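Local atomic coordinates of succinylglutamate desuccinylase (Vibrio cholerae, PDB entry 2G9D), a protein that probably hydrolyses N2-succinylglutamate to succinate and glutamate with the help of one zinc ion per subunit, the last step of arginine breakdown by the AST pathway. Residues A[13-24]-A[34-42]; A[186-197]-A[252-263]. One frame throughout, in Å; residues are numbered along the deposited sequence.

Interaction 1: residues A[13-24]-A[34-42]; sequences DSLDLDHPMVAQ and LKLHQRGVL
Gln24 and Leu36 form an antiparallel hydrogen-bonded pair, their CA atoms 5.1 Å apart, where the loop 13-23 runs into the edge of a beta meander. Gln24 N gives a bond to Leu36 O at 3.3 Å. The return bond from Leu36 N to Gln24 O is weak. Beyond this pair the chain of the partner strand goes on into a type II turn, Gln38 to Val41, that leads back into strand 41-44. The irregular loop 13-23 closes round the Arg39 side chain at this turn, with Ser14 beside Gly40.

Met21, a selenomethionine, carries the apolar part. Its CG lies between the backbone N and the carbonyl carbon (chi1 51°), and the chain bends at chi3. Its SE passes Arg39 CA at 4.1 Å, and its methyl CE meets the CD2 branch of Leu36. The two side chains cross at about a right angle. Leu5 also touches Leu36.

Arg39 reaches the other way, into the loop. CG is anti to the backbone N (chi1 -157°), and the chain runs extended as far as NE. The guanidinium enters between backbone carbonyls, with Ser14 O over one face and Asp16 O over the opposite face. This crowding is modelled too tightly for its detail to be trusted. Asp16 itself closes an Asx motif: its OD1 accepts from His19 N at 3.0 Å, on the anti side of the carboxylate.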
loop_
_atom_site.group_PDB
_atom_site.type_symbol
_atom_site.label_atom_id
_atom_site.label_comp_id
_atom_site.label_asym_id
_atom_site.label_seq_id
_atom_site.Cartn_x
_atom_site.Cartn_y
_atom_site.Cartn_z
ATOM N N ASP A 13 -8.492 -18.507 -6.831
ATOM C CA ASP A 13 -8.023 -19.080 -8.093
ATOM C C ASP A 13 -6.577 -18.650 -8.287
ATOM O O ASP A 13 -5.904 -19.083 -9.222
ATOM C CB ASP A 13 -8.848 -18.563 -9.263
ATOM C CG ASP A 13 -9.923 -19.524 -9.695
ATOM O OD1 ASP A 13 -10.658 -19.170 -10.641
ATOM O OD2 ASP A 13 -10.038 -20.619 -9.101
ATOM N N SER A 14 -6.115 -17.793 -7.380
ATOM C CA SER A 14 -4.744 -17.302 -7.402
ATOM C C SER A 14 -3.941 -17.987 -6.311
ATOM O O SER A 14 -2.743 -18.151 -6.436
ATOM C CB SER A 14 -4.707 -15.792 -7.216
ATOM O OG SER A 14 -5.302 -15.123 -8.337
ATOM N N LEU A 15 -4.631 -18.377 -5.251
ATOM C CA LEU A 15 -4.016 -19.078 -4.159
ATOM C C LEU A 15 -3.991 -20.580 -4.386
ATOM O O LEU A 15 -3.828 -21.366 -3.466
ATOM C CB LEU A 15 -4.748 -18.763 -2.848
ATOM C CG LEU A 15 -4.198 -17.671 -1.943
ATOM C CD1 LEU A 15 -3.425 -16.644 -2.779
ATOM C CD2 LEU A 15 -5.343 -17.044 -1.188
ATOM N N ASP A 16 -4.255 -20.987 -5.616
ATOM C CA ASP A 16 -4.294 -22.422 -5.915
ATOM C C ASP A 16 -3.033 -22.830 -6.677
ATOM O O ASP A 16 -2.928 -22.597 -7.898
ATOM C CB ASP A 16 -5.545 -22.785 -6.737
ATOM C CG ASP A 16 -5.939 -24.239 -6.575
ATOM O OD1 ASP A 16 -5.186 -25.124 -7.046
ATOM O OD2 ASP A 16 -7.005 -24.483 -5.983
ATOM N N LEU A 17 -2.073 -23.431 -5.968
ATOM C CA LEU A 17 -0.813 -23.847 -6.604
ATOM C C LEU A 17 -0.965 -24.958 -7.659
ATOM O O LEU A 17 -0.666 -24.763 -8.842
ATOM C CB LEU A 17 0.210 -24.264 -5.532
ATOM C CG LEU A 17 0.775 -23.133 -4.655
ATOM C CD1 LEU A 17 -0.361 -22.444 -3.890
ATOM C CD2 LEU A 17 1.806 -23.698 -3.698
ATOM N N ASP A 18 -1.436 -26.119 -7.222
ATOM C CA ASP A 18 -1.636 -27.270 -8.101
ATOM C C ASP A 18 -2.332 -26.898 -9.406
ATOM O O ASP A 18 -1.936 -27.357 -10.474
ATOM C CB ASP A 18 -2.459 -28.316 -7.366
ATOM C CG ASP A 18 -1.908 -28.616 -5.987
ATOM O OD1 ASP A 18 -1.518 -27.659 -5.275
ATOM O OD2 ASP A 18 -1.869 -29.807 -5.609
ATOM N N HIS A 19 -3.372 -26.072 -9.306
ATOM C CA HIS A 19 -4.135 -25.624 -10.465
ATOM C C HIS A 19 -3.667 -24.263 -10.994
ATOM O O HIS A 19 -3.789 -23.240 -10.313
ATOM C CB HIS A 19 -5.626 -25.551 -10.114
ATOM C CG HIS A 19 -6.372 -26.829 -10.354
ATOM N ND1 HIS A 19 -6.222 -27.947 -9.560
ATOM C CD2 HIS A 19 -7.267 -27.167 -11.313
ATOM C CE1 HIS A 19 -6.990 -28.919 -10.022
ATOM N NE2 HIS A 19 -7.634 -28.471 -11.085
ATOM N N PRO A 20 -3.119 -24.241 -12.221
ATOM C CA PRO A 20 -2.623 -23.031 -12.871
ATOM C C PRO A 20 -3.701 -22.369 -13.700
ATOM O O PRO A 20 -4.282 -22.993 -14.583
ATOM C CB PRO A 20 -1.503 -23.562 -13.744
ATOM C CG PRO A 20 -2.106 -24.814 -14.257
ATOM C CD PRO A 20 -2.727 -25.428 -13.001
HETATM N N MSE A 21 -3.966 -21.104 -13.411
HETATM C CA MSE A 21 -4.963 -20.348 -14.148
HETATM C C MSE A 21 -4.264 -19.657 -15.318
HETATM O O MSE A 21 -3.377 -18.834 -15.123
HETATM C CB MSE A 21 -5.617 -19.310 -13.232
HETATM C CG MSE A 21 -4.626 -18.421 -12.473
HETATM SE SE MSE A 21 -5.413 -17.022 -11.347
HETATM C CE MSE A 21 -5.627 -15.649 -12.683
ATOM N N VAL A 22 -4.652 -20.009 -16.535
ATOM C CA VAL A 22 -4.042 -19.412 -17.713
ATOM C C VAL A 22 -4.661 -18.060 -17.973
ATOM O O VAL A 22 -5.730 -17.753 -17.462
ATOM C CB VAL A 22 -4.275 -20.268 -18.973
ATOM C CG1 VAL A 22 -3.665 -21.650 -18.798
ATOM C CG2 VAL A 22 -5.770 -20.375 -19.257
ATOM N N ALA A 23 -3.991 -17.255 -18.785
ATOM C CA ALA A 23 -4.515 -15.944 -19.141
ATOM C C ALA A 23 -5.787 -16.150 -19.955
ATOM O O ALA A 23 -6.013 -17.233 -20.495
ATOM C CB ALA A 23 -3.496 -15.177 -19.974
ATOM N N GLN A 24 -6.611 -15.107 -20.033
ATOM C CA GLN A 24 -7.850 -15.145 -20.801
ATOM C C GLN A 24 -8.598 -13.830 -20.752
ATOM O O GLN A 24 -9.115 -13.438 -19.711
ATOM C CB GLN A 24 -8.758 -16.268 -20.310
ATOM C CG GLN A 24 -9.022 -16.298 -18.828
ATOM C CD GLN A 24 -9.712 -17.582 -18.429
ATOM O OE1 GLN A 24 -10.712 -17.972 -19.031
ATOM N NE2 GLN A 24 -9.179 -18.255 -17.414
ATOM N N LEU A 34 -11.937 -7.540 -19.541
ATOM C CA LEU A 34 -11.061 -8.118 -18.511
ATOM C C LEU A 34 -9.875 -8.977 -18.982
ATOM O O LEU A 34 -9.974 -10.210 -19.014
ATOM C CB LEU A 34 -11.879 -8.986 -17.548
ATOM C CG LEU A 34 -13.124 -8.442 -16.858
ATOM C CD1 LEU A 34 -13.638 -9.505 -15.899
ATOM C CD2 LEU A 34 -12.807 -7.144 -16.121
ATOM N N LYS A 35 -8.746 -8.355 -19.300
ATOM C CA LYS A 35 -7.602 -9.136 -19.740
ATOM C C LYS A 35 -6.850 -9.754 -18.563
ATOM O O LYS A 35 -6.087 -9.077 -17.877
ATOM C CB LYS A 35 -6.645 -8.274 -20.571
ATOM C CG LYS A 35 -7.303 -7.617 -21.774
ATOM C CD LYS A 35 -6.278 -7.017 -22.709
ATOM C CE LYS A 35 -5.411 -5.983 -22.004
ATOM N NZ LYS A 35 -4.448 -5.340 -22.954
ATOM N N LEU A 36 -7.081 -11.040 -18.318
ATOM C CA LEU A 36 -6.384 -11.745 -17.246
ATOM C C LEU A 36 -5.003 -12.074 -17.799
ATOM O O LEU A 36 -4.875 -12.570 -18.923
ATOM C CB LEU A 36 -7.091 -13.040 -16.906
ATOM C CG LEU A 36 -6.946 -13.399 -15.445
ATOM C CD1 LEU A 36 -7.742 -12.422 -14.607
ATOM C CD2 LEU A 36 -7.468 -14.784 -15.226
ATOM N N HIS A 37 -3.959 -11.812 -17.029
ATOM C CA HIS A 37 -2.623 -12.073 -17.541
ATOM C C HIS A 37 -1.946 -13.308 -16.968
ATOM O O HIS A 37 -1.657 -14.263 -17.696
ATOM C CB HIS A 37 -1.747 -10.851 -17.301
ATOM C CG HIS A 37 -2.265 -9.604 -17.940
ATOM N ND1 HIS A 37 -2.495 -9.507 -19.294
ATOM C CD2 HIS A 37 -2.540 -8.385 -17.420
ATOM C CE1 HIS A 37 -2.883 -8.279 -19.585
ATOM N NE2 HIS A 37 -2.918 -7.577 -18.465
ATOM N N GLN A 38 -1.684 -13.289 -15.666
ATOM C CA GLN A 38 -1.029 -14.415 -15.027
ATOM C C GLN A 38 -1.515 -14.543 -13.602
ATOM O O GLN A 38 -2.224 -13.678 -13.107
ATOM C CB GLN A 38 0.475 -14.196 -15.049
ATOM C CG GLN A 38 0.893 -12.935 -14.326
ATOM C CD GLN A 38 2.267 -12.473 -14.735
ATOM O OE1 GLN A 38 2.469 -12.039 -15.869
ATOM N NE2 GLN A 38 3.227 -12.567 -13.816
ATOM N N ARG A 39 -1.124 -15.625 -12.948
ATOM C CA ARG A 39 -1.510 -15.877 -11.572
ATOM C C ARG A 39 -1.468 -14.600 -10.703
ATOM O O ARG A 39 -0.402 -14.038 -10.447
ATOM C CB ARG A 39 -0.585 -16.965 -11.018
ATOM C CG ARG A 39 -1.114 -17.756 -9.843
ATOM C CD ARG A 39 -0.356 -19.073 -9.759
ATOM N NE ARG A 39 -0.323 -19.611 -8.400
ATOM C CZ ARG A 39 -1.355 -20.179 -7.787
ATOM N NH1 ARG A 39 -2.519 -20.292 -8.410
ATOM N NH2 ARG A 39 -1.224 -20.626 -6.546
ATOM N N GLY A 40 -2.640 -14.127 -10.279
ATOM C CA GLY A 40 -2.708 -12.942 -9.446
ATOM C C GLY A 40 -2.648 -11.604 -10.155
ATOM O O GLY A 40 -2.427 -10.574 -9.515
ATOM N N VAL A 41 -2.845 -11.605 -11.465
ATOM C CA VAL A 41 -2.809 -10.363 -12.219
ATOM C C VAL A 41 -3.993 -10.194 -13.169
ATOM O O VAL A 41 -4.068 -10.867 -14.206
ATOM C CB VAL A 41 -1.534 -10.255 -13.045
ATOM C CG1 VAL A 41 -1.567 -8.979 -13.854
ATOM C CG2 VAL A 41 -0.330 -10.281 -12.144
ATOM N N LEU A 42 -4.906 -9.285 -12.820
ATOM C CA LEU A 42 -6.089 -8.995 -13.635
ATOM C C LEU A 42 -6.099 -7.528 -14.085
ATOM O O LEU A 42 -5.815 -6.640 -13.292
ATOM C CB LEU A 42 -7.362 -9.297 -12.832
ATOM C CG LEU A 42 -8.716 -8.882 -13.443
ATOM C CD1 LEU A 42 -8.920 -9.573 -14.786
ATOM C CD2 LEU A 42 -9.859 -9.234 -12.489
#

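Interaction 2: residues A[186-197]-A[252-263]; sequences EQAHIEAVMLSN and HLPRKSVMYRVS
Strands 192-195 and 258-263 pair in parallel, from Ala192 beside Val258 to Leu195 beside Arg261, with their axes 4.5 Å apart at closest and 30° between their directions. Five backbone bonds join them, from Val258 N to Glu191 O at one end to Val262 N to Leu195 O at the other. The pairing ties a strand of the catalytic-family region to one assigned to the barrel-sandwich hybrid family. The Met194 side chain is about 8 Å from that of Glu219, the predicted active-site residue.

On one face, Ala192 CB touches Val258 CG2 and lies at the edge of the Tyr260 ring. On the other, Val193 CG2 packs on SE of selenomethionine Met259 at 3.7 Å. CE of selenomethionine Met194 reaches Val262 CG2. Past the strand end, the Asn197 side chain crosses Val262 at about a right angle.

Ahead of the strands, Ser257 OG has one proton and two weak candidate acceptors, Ile190 O and Glu191 O. Pro254 CB packs on the backbone of Glu186 and Gln187. The bent Glu186 chain crosses Lys256 obliquely, its OE1 4.7 Å from NZ of Lys256, opposite charges not in contact. His189 follows a helix that ends in a Schellman motif. Its ring edge faces Pro254 CA and Leu253 O, while Arg255 CB lies over a face. NE2 donates to Leu253 O in the carbonyl plane, at a modelled length too short to be taken literally. If the bond is real, NE2 would carry a proton there. The five strand bonds use main-chain groups alone, so they do not depend on side-chain type.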
loop_
_atom_site.group_PDB
_atom_site.type_symbol
_atom_site.label_atom_id
_atom_site.label_comp_id
_atom_site.label_asym_id
_atom_site.label_seq_id
_atom_site.Cartn_x
_atom_site.Cartn_y
_atom_site.Cartn_z
ATOM N N GLU A 186 -9.120 10.891 2.365
ATOM C CA GLU A 186 -10.159 11.412 3.237
ATOM C C GLU A 186 -11.437 10.573 3.079
ATOM O O GLU A 186 -11.991 10.049 4.054
ATOM C CB GLU A 186 -10.467 12.876 2.898
ATOM C CG GLU A 186 -9.264 13.833 2.781
ATOM C CD GLU A 186 -8.573 14.180 4.111
ATOM O OE1 GLU A 186 -7.923 15.260 4.191
ATOM O OE2 GLU A 186 -8.658 13.379 5.065
ATOM N N GLN A 187 -11.909 10.429 1.850
ATOM C CA GLN A 187 -13.120 9.652 1.650
ATOM C C GLN A 187 -12.925 8.230 2.180
ATOM O O GLN A 187 -13.879 7.535 2.525
ATOM C CB GLN A 187 -13.522 9.605 0.168
ATOM C CG GLN A 187 -14.714 8.670 -0.067
ATOM C CD GLN A 187 -15.124 8.527 -1.523
ATOM O OE1 GLN A 187 -14.309 8.234 -2.396
ATOM N NE2 GLN A 187 -16.408 8.721 -1.786
ATOM N N ALA A 188 -11.687 7.782 2.245
ATOM C CA ALA A 188 -11.478 6.447 2.743
ATOM C C ALA A 188 -11.517 6.511 4.253
ATOM O O ALA A 188 -11.592 5.478 4.923
ATOM C CB ALA A 188 -10.150 5.916 2.270
ATOM N N HIS A 189 -11.491 7.735 4.782
ATOM C CA HIS A 189 -11.482 7.946 6.225
ATOM C C HIS A 189 -10.201 7.356 6.808
ATOM O O HIS A 189 -10.216 6.812 7.915
ATOM C CB HIS A 189 -12.662 7.248 6.899
ATOM C CG HIS A 189 -13.950 8.004 6.830
ATOM N ND1 HIS A 189 -15.051 7.658 7.585
ATOM C CD2 HIS A 189 -14.315 9.087 6.108
ATOM C CE1 HIS A 189 -16.037 8.496 7.330
ATOM N NE2 HIS A 189 -15.616 9.374 6.437
ATOM N N ILE A 190 -9.100 7.429 6.063
ATOM C CA ILE A 190 -7.858 6.881 6.575
ATOM C C ILE A 190 -7.515 7.801 7.717
ATOM O O ILE A 190 -7.449 9.017 7.552
ATOM C CB ILE A 190 -6.732 6.896 5.530
ATOM C CG1 ILE A 190 -7.170 6.156 4.265
ATOM C CG2 ILE A 190 -5.494 6.221 6.114
ATOM C CD1 ILE A 190 -7.492 4.692 4.482
ATOM N N GLU A 191 -7.307 7.216 8.883
ATOM C CA GLU A 191 -7.020 8.000 10.067
ATOM C C GLU A 191 -5.713 8.806 10.065
ATOM O O GLU A 191 -5.676 9.912 10.612
ATOM C CB GLU A 191 -7.119 7.094 11.286
ATOM C CG GLU A 191 -8.489 6.455 11.384
ATOM C CD GLU A 191 -8.421 4.956 11.627
ATOM O OE1 GLU A 191 -8.060 4.562 12.759
ATOM O OE2 GLU A 191 -8.722 4.182 10.683
ATOM N N ALA A 192 -4.654 8.297 9.438
ATOM C CA ALA A 192 -3.404 9.052 9.420
ATOM C C ALA A 192 -2.606 8.976 8.120
ATOM O O ALA A 192 -2.681 8.010 7.364
ATOM C CB ALA A 192 -2.527 8.625 10.588
ATOM N N VAL A 193 -1.830 10.016 7.871
ATOM C CA VAL A 193 -1.007 10.063 6.679
ATOM C C VAL A 193 0.439 10.340 7.066
ATOM O O VAL A 193 0.725 11.291 7.773
ATOM C CB VAL A 193 -1.432 11.192 5.749
ATOM C CG1 VAL A 193 -0.984 10.883 4.337
ATOM C CG2 VAL A 193 -2.927 11.438 5.867
HETATM N N MSE A 194 1.348 9.510 6.583
HETATM C CA MSE A 194 2.767 9.662 6.858
HETATM C C MSE A 194 3.524 10.073 5.614
HETATM O O MSE A 194 3.676 9.275 4.688
HETATM C CB MSE A 194 3.349 8.346 7.314
HETATM C CG MSE A 194 3.341 8.103 8.787
HETATM SE SE MSE A 194 4.354 6.458 9.028
HETATM C CE MSE A 194 5.971 6.908 8.075
ATOM N N LEU A 195 4.012 11.301 5.585
ATOM C CA LEU A 195 4.775 11.736 4.431
ATOM C C LEU A 195 6.245 11.312 4.570
ATOM O O LEU A 195 6.989 11.848 5.386
ATOM C CB LEU A 195 4.650 13.243 4.282
ATOM C CG LEU A 195 3.229 13.650 3.901
ATOM C CD1 LEU A 195 3.122 15.168 3.878
ATOM C CD2 LEU A 195 2.873 13.055 2.546
ATOM N N SER A 196 6.654 10.337 3.771
ATOM C CA SER A 196 8.015 9.842 3.830
ATOM C C SER A 196 8.994 10.995 3.618
ATOM O O SER A 196 8.743 11.899 2.804
ATOM C CB SER A 196 8.226 8.761 2.765
ATOM O OG SER A 196 9.432 8.054 2.977
ATOM N N ASN A 197 10.108 10.969 4.355
ATOM C CA ASN A 197 11.126 12.009 4.227
ATOM C C ASN A 197 12.269 11.649 3.277
ATOM O O ASN A 197 13.006 12.531 2.845
ATOM C CB ASN A 197 11.711 12.380 5.599
ATOM C CG ASN A 197 12.634 11.307 6.167
ATOM O OD1 ASN A 197 13.246 11.504 7.226
ATOM N ND2 ASN A 197 12.740 10.169 5.473
ATOM N N HIS A 252 -20.609 9.373 0.558
ATOM C CA HIS A 252 -20.591 9.517 2.016
ATOM C C HIS A 252 -19.674 10.677 2.449
ATOM O O HIS A 252 -18.867 11.171 1.654
ATOM C CB HIS A 252 -20.076 8.247 2.641
ATOM C CG HIS A 252 -18.656 7.953 2.289
ATOM N ND1 HIS A 252 -17.782 7.352 3.167
ATOM C CD2 HIS A 252 -17.963 8.154 1.143
ATOM C CE1 HIS A 252 -16.610 7.193 2.577
ATOM N NE2 HIS A 252 -16.694 7.671 1.349
ATOM N N LEU A 253 -19.790 11.097 3.709
ATOM C CA LEU A 253 -18.990 12.192 4.242
ATOM C C LEU A 253 -17.560 11.778 4.596
ATOM O O LEU A 253 -17.335 10.743 5.233
ATOM C CB LEU A 253 -19.656 12.761 5.488
ATOM C CG LEU A 253 -20.708 13.846 5.286
ATOM C CD1 LEU A 253 -21.546 13.968 6.562
ATOM C CD2 LEU A 253 -20.026 15.183 4.906
ATOM N N PRO A 254 -16.566 12.570 4.155
ATOM C CA PRO A 254 -15.149 12.291 4.436
ATOM C C PRO A 254 -14.713 12.898 5.773
ATOM O O PRO A 254 -15.522 13.501 6.485
ATOM C CB PRO A 254 -14.436 12.931 3.250
ATOM C CG PRO A 254 -15.293 14.147 2.978
ATOM C CD PRO A 254 -16.695 13.586 3.084
ATOM N N ARG A 255 -13.441 12.735 6.111
ATOM C CA ARG A 255 -12.920 13.285 7.356
ATOM C C ARG A 255 -11.416 13.474 7.300
ATOM O O ARG A 255 -10.676 12.506 7.109
ATOM C CB ARG A 255 -13.259 12.380 8.544
ATOM C CG ARG A 255 -14.170 13.042 9.598
ATOM C CD ARG A 255 -13.681 14.445 10.020
ATOM N NE ARG A 255 -12.428 14.415 10.778
ATOM C CZ ARG A 255 -11.782 15.498 11.207
ATOM N NH1 ARG A 255 -12.266 16.709 10.951
ATOM N NH2 ARG A 255 -10.656 15.373 11.901
ATOM N N LYS A 256 -10.974 14.719 7.472
ATOM C CA LYS A 256 -9.555 15.051 7.449
ATOM C C LYS A 256 -8.720 14.038 8.217
ATOM O O LYS A 256 -9.182 13.469 9.206
ATOM C CB LYS A 256 -9.333 16.444 8.035
ATOM C CG LYS A 256 -9.052 17.517 6.996
ATOM C CD LYS A 256 -10.166 17.641 5.968
ATOM C CE LYS A 256 -9.788 18.693 4.925
ATOM N NZ LYS A 256 -10.806 18.915 3.853
ATOM N N SER A 257 -7.493 13.814 7.758
ATOM C CA SER A 257 -6.597 12.857 8.410
ATOM C C SER A 257 -5.426 13.565 9.084
ATOM O O SER A 257 -4.983 14.624 8.623
ATOM C CB SER A 257 -6.065 11.851 7.377
ATOM O OG SER A 257 -5.085 10.991 7.935
ATOM N N VAL A 258 -4.925 12.991 10.175
ATOM C CA VAL A 258 -3.797 13.611 10.862
ATOM C C VAL A 258 -2.540 13.557 9.997
ATOM O O VAL A 258 -2.008 12.478 9.726
ATOM C CB VAL A 258 -3.489 12.937 12.221
ATOM C CG1 VAL A 258 -4.621 13.175 13.187
ATOM C CG2 VAL A 258 -3.253 11.469 12.031
HETATM N N MSE A 259 -2.079 14.732 9.569
HETATM C CA MSE A 259 -0.894 14.849 8.733
HETATM C C MSE A 259 0.409 14.721 9.520
HETATM O O MSE A 259 0.699 15.523 10.404
HETATM C CB MSE A 259 -0.924 16.176 7.997
HETATM C CG MSE A 259 -0.745 16.013 6.516
HETATM SE SE MSE A 259 -2.210 15.057 5.689
HETATM C CE MSE A 259 -2.400 16.116 4.116
ATOM N N TYR A 260 1.188 13.698 9.177
ATOM C CA TYR A 260 2.464 13.403 9.820
ATOM C C TYR A 260 3.633 13.517 8.847
ATOM O O TYR A 260 3.474 13.458 7.627
ATOM C CB TYR A 260 2.448 11.991 10.399
ATOM C CG TYR A 260 1.847 11.858 11.784
ATOM C CD1 TYR A 260 2.505 12.365 12.895
ATOM C CD2 TYR A 260 0.647 11.174 11.991
ATOM C CE1 TYR A 260 1.990 12.194 14.172
ATOM C CE2 TYR A 260 0.128 11.001 13.271
ATOM C CZ TYR A 260 0.809 11.516 14.353
ATOM O OH TYR A 260 0.321 11.370 15.629
ATOM N N ARG A 261 4.822 13.643 9.407
ATOM C CA ARG A 261 6.020 13.783 8.612
ATOM C C ARG A 261 7.134 12.919 9.163
ATOM O O ARG A 261 7.426 12.961 10.352
ATOM C CB ARG A 261 6.444 15.246 8.638
ATOM C CG ARG A 261 7.805 15.523 8.060
ATOM C CD ARG A 261 8.147 16.974 8.280
ATOM N NE ARG A 261 8.229 17.308 9.703
ATOM C CZ ARG A 261 9.318 17.148 10.452
ATOM N NH1 ARG A 261 10.425 16.653 9.910
ATOM N NH2 ARG A 261 9.306 17.495 11.738
ATOM N N VAL A 262 7.753 12.129 8.301
ATOM C CA VAL A 262 8.852 11.290 8.747
ATOM C C VAL A 262 9.883 12.260 9.293
ATOM O O VAL A 262 10.353 13.146 8.581
ATOM C CB VAL A 262 9.490 10.500 7.585
ATOM C CG1 VAL A 262 10.520 9.544 8.117
ATOM C CG2 VAL A 262 8.428 9.738 6.827
ATOM N N SER A 263 10.226 12.100 10.564
ATOM C CA SER A 263 11.192 12.975 11.206
ATOM C C SER A 263 12.604 12.485 10.934
ATOM O O SER A 263 13.518 13.272 10.681
ATOM C CB SER A 263 10.923 13.008 12.712
ATOM O OG SER A 263 11.781 13.922 13.373
#

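In the fold
From the N terminus, the chain first closes interaction 1, a short-range contact with only nine residues between its segments. It folds the loop before strand 24-27 back onto strands 33-38 and 41-44. Interaction 2 opens much later, and its 54 intervening residues include helix 203-211, strand 214-220 and helix 235-246. The two contacts are therefore in series and neither nest nor cross. They lie on opposite sides of the chain's centre, with their own centres about 34 Å apart. Interaction 1 belongs to the N-terminal border of the fold, where strand 41-44 pairs with strand 90-94. Interaction 2 brings strand 258-267, which also pairs with strand 322-334, against strand 192-195.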